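Local atomic coordinates of putative c-1-tetrahydrofolate synthase, cytoplasmic (Leishmania major, PDB entry 4A26), a protein that probably interconverts one-carbon forms of tetrahydrofolate, oxidising methylenetetrahydrofolate with NAD(P)+ as dehydrogenase and hydrolysing the methenyl product as cyclohydrolase. Residues T145-K157 with V177-N189. Numbering follows the deposited sequence.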
loop_
_atom_site.group_PDB
_atom_site.type_symbol
_atom_site.label_atom_id
_atom_site.label_comp_id
_atom_site.label_asym_id
_atom_site.label_seq_id
_atom_site.Cartn_x
_atom_site.Cartn_y
_atom_site.Cartn_z
ATOM N N THR A 145 -4.857 -11.235 2.566
ATOM C CA THR A 145 -3.927 -10.760 1.542
ATOM C C THR A 145 -4.442 -11.251 0.194
ATOM O O THR A 145 -5.097 -12.294 0.140
ATOM C CB THR A 145 -2.493 -11.291 1.773
ATOM O OG1 THR A 145 -2.545 -12.625 2.302
ATOM C CG2 THR A 145 -1.754 -10.403 2.752
ATOM N N PRO A 146 -4.173 -10.499 -0.895
ATOM C CA PRO A 146 -4.595 -10.947 -2.220
ATOM C C PRO A 146 -4.025 -12.319 -2.552
ATOM O O PRO A 146 -2.828 -12.543 -2.396
ATOM C CB PRO A 146 -4.026 -9.873 -3.153
ATOM C CG PRO A 146 -3.928 -8.679 -2.323
ATOM C CD PRO A 146 -3.564 -9.159 -0.952
ATOM N N CYS A 147 -4.891 -13.218 -3.009
ATOM C CA CYS A 147 -4.558 -14.631 -3.155
ATOM C C CYS A 147 -3.292 -14.883 -3.959
ATOM O O CYS A 147 -2.307 -15.382 -3.413
ATOM C CB CYS A 147 -5.728 -15.380 -3.781
ATOM S SG CYS A 147 -7.204 -15.323 -2.764
ATOM N N THR A 148 -3.312 -14.537 -5.246
ATOM C CA THR A 148 -2.160 -14.779 -6.113
ATOM C C THR A 148 -0.891 -14.191 -5.502
ATOM O O THR A 148 0.154 -14.840 -5.480
ATOM C CB THR A 148 -2.371 -14.214 -7.529
ATOM O OG1 THR A 148 -3.505 -14.848 -8.127
ATOM C CG2 THR A 148 -1.150 -14.465 -8.402
ATOM N N ALA A 149 -1.005 -12.974 -4.978
ATOM C CA ALA A 149 0.119 -12.300 -4.330
ATOM C C ALA A 149 0.669 -13.140 -3.182
ATOM O O ALA A 149 1.867 -13.420 -3.133
ATOM C CB ALA A 149 -0.308 -10.927 -3.829
ATOM N N LYS A 150 -0.213 -13.556 -2.275
ATOM C CA LYS A 150 0.194 -14.328 -1.098
ATOM C C LYS A 150 0.815 -15.673 -1.498
ATOM O O LYS A 150 1.802 -16.107 -0.903
ATOM C CB LYS A 150 -0.995 -14.550 -0.156
ATOM C CG LYS A 150 -0.609 -15.064 1.232
ATOM C CD LYS A 150 -1.773 -15.764 1.926
ATOM C CE LYS A 150 -1.539 -15.934 3.421
ATOM N NZ LYS A 150 -2.756 -16.476 4.105
ATOM N N GLY A 151 0.234 -16.314 -2.509
ATOM C CA GLY A 151 0.713 -17.608 -3.001
ATOM C C GLY A 151 2.074 -17.557 -3.670
ATOM O O GLY A 151 2.758 -18.575 -3.763
ATOM N N VAL A 152 2.465 -16.383 -4.153
ATOM C CA VAL A 152 3.820 -16.186 -4.665
ATOM C C VAL A 152 4.832 -16.206 -3.517
ATOM O O VAL A 152 5.877 -16.841 -3.618
ATOM C CB VAL A 152 3.949 -14.860 -5.444
ATOM C CG1 VAL A 152 5.413 -14.539 -5.721
ATOM C CG2 VAL A 152 3.147 -14.933 -6.744
ATOM N N ILE A 153 4.518 -15.509 -2.427
ATOM C CA ILE A 153 5.394 -15.497 -1.251
ATOM C C ILE A 153 5.497 -16.893 -0.626
ATOM O O ILE A 153 6.585 -17.311 -0.223
ATOM C CB ILE A 153 4.938 -14.453 -0.195
ATOM C CG1 ILE A 153 5.472 -13.066 -0.546
ATOM C CG2 ILE A 153 5.463 -14.794 1.175
ATOM C CD1 ILE A 153 5.032 -12.543 -1.871
ATOM N N VAL A 154 4.377 -17.612 -0.566
ATOM C CA VAL A 154 4.355 -18.967 0.003
ATOM C C VAL A 154 5.160 -19.955 -0.851
ATOM O O VAL A 154 5.840 -20.828 -0.320
ATOM C CB VAL A 154 2.909 -19.481 0.207
ATOM C CG1 VAL A 154 2.908 -20.957 0.584
ATOM C CG2 VAL A 154 2.199 -18.657 1.278
ATOM N N LEU A 155 5.086 -19.806 -2.168
ATOM C CA LEU A 155 5.978 -20.526 -3.081
ATOM C C LEU A 155 7.441 -20.412 -2.657
ATOM O O LEU A 155 8.164 -21.404 -2.650
ATOM C CB LEU A 155 5.820 -20.002 -4.516
ATOM C CG LEU A 155 5.013 -20.845 -5.509
ATOM C CD1 LEU A 155 3.911 -21.643 -4.830
ATOM C CD2 LEU A 155 4.434 -19.937 -6.592
ATOM N N LEU A 156 7.864 -19.200 -2.305
ATOM C CA LEU A 156 9.244 -18.950 -1.882
ATOM C C LEU A 156 9.539 -19.588 -0.528
ATOM O O LEU A 156 10.447 -20.404 -0.412
ATOM C CB LEU A 156 9.524 -17.444 -1.821
ATOM C CG LEU A 156 9.425 -16.677 -3.145
ATOM C CD1 LEU A 156 9.401 -15.186 -2.886
ATOM C CD2 LEU A 156 10.574 -17.038 -4.071
ATOM N N LYS A 157 8.761 -19.215 0.487
ATOM C CA LYS A 157 8.912 -19.759 1.841
ATOM C C LYS A 157 9.018 -21.277 1.841
ATOM O O LYS A 157 9.867 -21.852 2.529
ATOM C CB LYS A 157 7.719 -19.365 2.715
ATOM C CG LYS A 157 7.717 -17.918 3.193
ATOM C CD LYS A 157 6.642 -17.706 4.255
ATOM C CE LYS A 157 6.841 -16.415 5.029
ATOM N NZ LYS A 157 6.430 -15.237 4.230
ATOM N N VAL A 177 -1.702 -8.205 -8.762
ATOM C CA VAL A 177 -0.515 -9.002 -8.418
ATOM C C VAL A 177 0.698 -8.138 -8.076
ATOM O O VAL A 177 1.193 -8.176 -6.952
ATOM C CB VAL A 177 -0.132 -9.971 -9.558
ATOM C CG1 VAL A 177 1.050 -10.834 -9.144
ATOM C CG2 VAL A 177 -1.322 -10.848 -9.942
ATOM N N GLY A 178 1.163 -7.354 -9.044
ATOM C CA GLY A 178 2.383 -6.556 -8.901
ATOM C C GLY A 178 2.490 -5.734 -7.627
ATOM O O GLY A 178 3.441 -5.890 -6.857
ATOM N N ALA A 179 1.520 -4.851 -7.406
ATOM C CA ALA A 179 1.559 -3.940 -6.258
ATOM C C ALA A 179 1.523 -4.674 -4.914
ATOM O O ALA A 179 2.369 -4.424 -4.057
ATOM C CB ALA A 179 0.432 -2.917 -6.339
ATOM N N PRO A 180 0.539 -5.570 -4.718
ATOM C CA PRO A 180 0.501 -6.280 -3.447
ATOM C C PRO A 180 1.748 -7.123 -3.167
ATOM O O PRO A 180 2.278 -7.059 -2.056
ATOM C CB PRO A 180 -0.742 -7.172 -3.558
ATOM C CG PRO A 180 -1.217 -7.069 -4.956
ATOM C CD PRO A 180 -0.648 -5.841 -5.548
ATOM N N VAL A 181 2.217 -7.890 -4.154
ATOM C CA VAL A 181 3.374 -8.767 -3.948
ATOM C C VAL A 181 4.652 -7.982 -3.656
ATOM O O VAL A 181 5.515 -8.463 -2.926
ATOM C CB VAL A 181 3.637 -9.728 -5.141
ATOM C CG1 VAL A 181 4.186 -8.984 -6.342
ATOM C CG2 VAL A 181 4.612 -10.815 -4.726
ATOM N N ALA A 182 4.770 -6.782 -4.221
ATOM C CA ALA A 182 5.913 -5.920 -3.939
ATOM C C ALA A 182 5.959 -5.539 -2.462
ATOM O O ALA A 182 7.035 -5.478 -1.871
ATOM C CB ALA A 182 5.876 -4.677 -4.805
ATOM N N ALA A 183 4.793 -5.298 -1.866
ATOM C CA ALA A 183 4.717 -4.921 -0.455
ATOM C C ALA A 183 4.903 -6.123 0.463
ATOM O O ALA A 183 5.429 -5.985 1.560
ATOM C CB ALA A 183 3.400 -4.240 -0.158
ATOM N N LEU A 184 4.457 -7.299 0.022
ATOM C CA LEU A 184 4.623 -8.518 0.810
ATOM C C LEU A 184 6.105 -8.881 0.917
ATOM O O LEU A 184 6.571 -9.281 1.982
ATOM C CB LEU A 184 3.821 -9.677 0.208
ATOM C CG LEU A 184 2.288 -9.541 0.252
ATOM C CD1 LEU A 184 1.615 -10.590 -0.637
ATOM C CD2 LEU A 184 1.760 -9.634 1.679
ATOM N N LEU A 185 6.841 -8.715 -0.179
ATOM C CA LEU A 185 8.287 -8.932 -0.181
ATOM C C LEU A 185 9.046 -7.929 0.696
ATOM O O LEU A 185 10.018 -8.299 1.355
ATOM C CB LEU A 185 8.838 -8.889 -1.613
ATOM C CG LEU A 185 8.496 -10.076 -2.519
ATOM C CD1 LEU A 185 9.102 -9.873 -3.895
ATOM C CD2 LEU A 185 8.973 -11.393 -1.914
ATOM N N MET A 186 8.615 -6.667 0.698
ATOM C CA MET A 186 9.218 -5.650 1.571
ATOM C C MET A 186 8.889 -5.942 3.023
ATOM O O MET A 186 9.726 -5.763 3.904
ATOM C CB MET A 186 8.740 -4.238 1.216
ATOM C CG MET A 186 9.232 -3.161 2.191
ATOM S SD MET A 186 9.095 -1.479 1.567
ATOM C CE MET A 186 7.321 -1.347 1.332
ATOM N N LYS A 187 7.661 -6.386 3.262
ATOM C CA LYS A 187 7.224 -6.817 4.585
ATOM C C LYS A 187 8.077 -7.999 5.064
ATOM O O LYS A 187 8.304 -8.167 6.268
ATOM C CB LYS A 187 5.746 -7.201 4.521
ATOM C CG LYS A 187 5.114 -7.650 5.823
ATOM C CD LYS A 187 3.729 -8.246 5.551
ATOM C CE LYS A 187 2.913 -8.357 6.822
ATOM N NZ LYS A 187 3.657 -9.047 7.925
ATOM N N GLU A 188 8.556 -8.801 4.114
ATOM C CA GLU A 188 9.460 -9.911 4.410
ATOM C C GLU A 188 10.935 -9.450 4.430
ATOM O O GLU A 188 11.848 -10.272 4.555
ATOM C CB GLU A 188 9.250 -11.046 3.397
ATOM C CG GLU A 188 8.943 -12.389 4.047
ATOM C CD GLU A 188 7.540 -12.471 4.634
ATOM O OE1 GLU A 188 6.626 -11.792 4.132
ATOM O OE2 GLU A 188 7.346 -13.235 5.596
ATOM N N ASN A 189 11.141 -8.138 4.309
ATOM C CA ASN A 189 12.445 -7.478 4.443
ATOM C C ASN A 189 13.402 -7.682 3.269
ATOM O O ASN A 189 14.624 -7.562 3.416
ATOM C CB ASN A 189 13.105 -7.815 5.785
ATOM C CG ASN A 189 12.366 -7.204 6.957
ATOM O OD1 ASN A 189 11.550 -6.294 6.784
ATOM N ND2 ASN A 189 12.647 -7.697 8.160
#
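Ala149 packs against Val181 and Pro180 where helices 147-157 and 178-187 come nearest, the CA atoms of Ala149 and Val181 lying 4.8 Å apart. The small methyl of Ala149 lets the backbones close in: its CB touches Pro180 CB on one flank and Leu184 CD1, at 3.7 Å, on another. Pro146, at the N-cap, sets its CG against Pro180 CB at 3.7 Å, the two rings crossing obliquely. One turn on from Ala149, the first torsion of Ile153 (chi1 -83°) sends CG1 toward helix 178-187, where CD1 meets both Val181 CG2 and Leu184 CB. Helix 178-187 is the crossover of a right-handed beta-alpha-beta unit joining parallel strands 167-171 and 191-195, as in Rossmann-type NAD(P)-binding domains; helix 147-157, which precedes strand 167-171, packs beside it at 38°, axes 8.6 Å apart at closest approach. Toward their C-terminal ends the helices diverge: Ile153 and Leu185 have CA atoms 7.3 Å apart, and on the buried inner flank Leu156 CD1 meets Leu185 CD2 at 3.9 Å. On the outer flank, open to solvent, Lys157 bends at its last torsion (chi4 76°), bringing NZ 2.6 Å from Glu188 OE2 in a salt bridge entered from above the carboxylate plane.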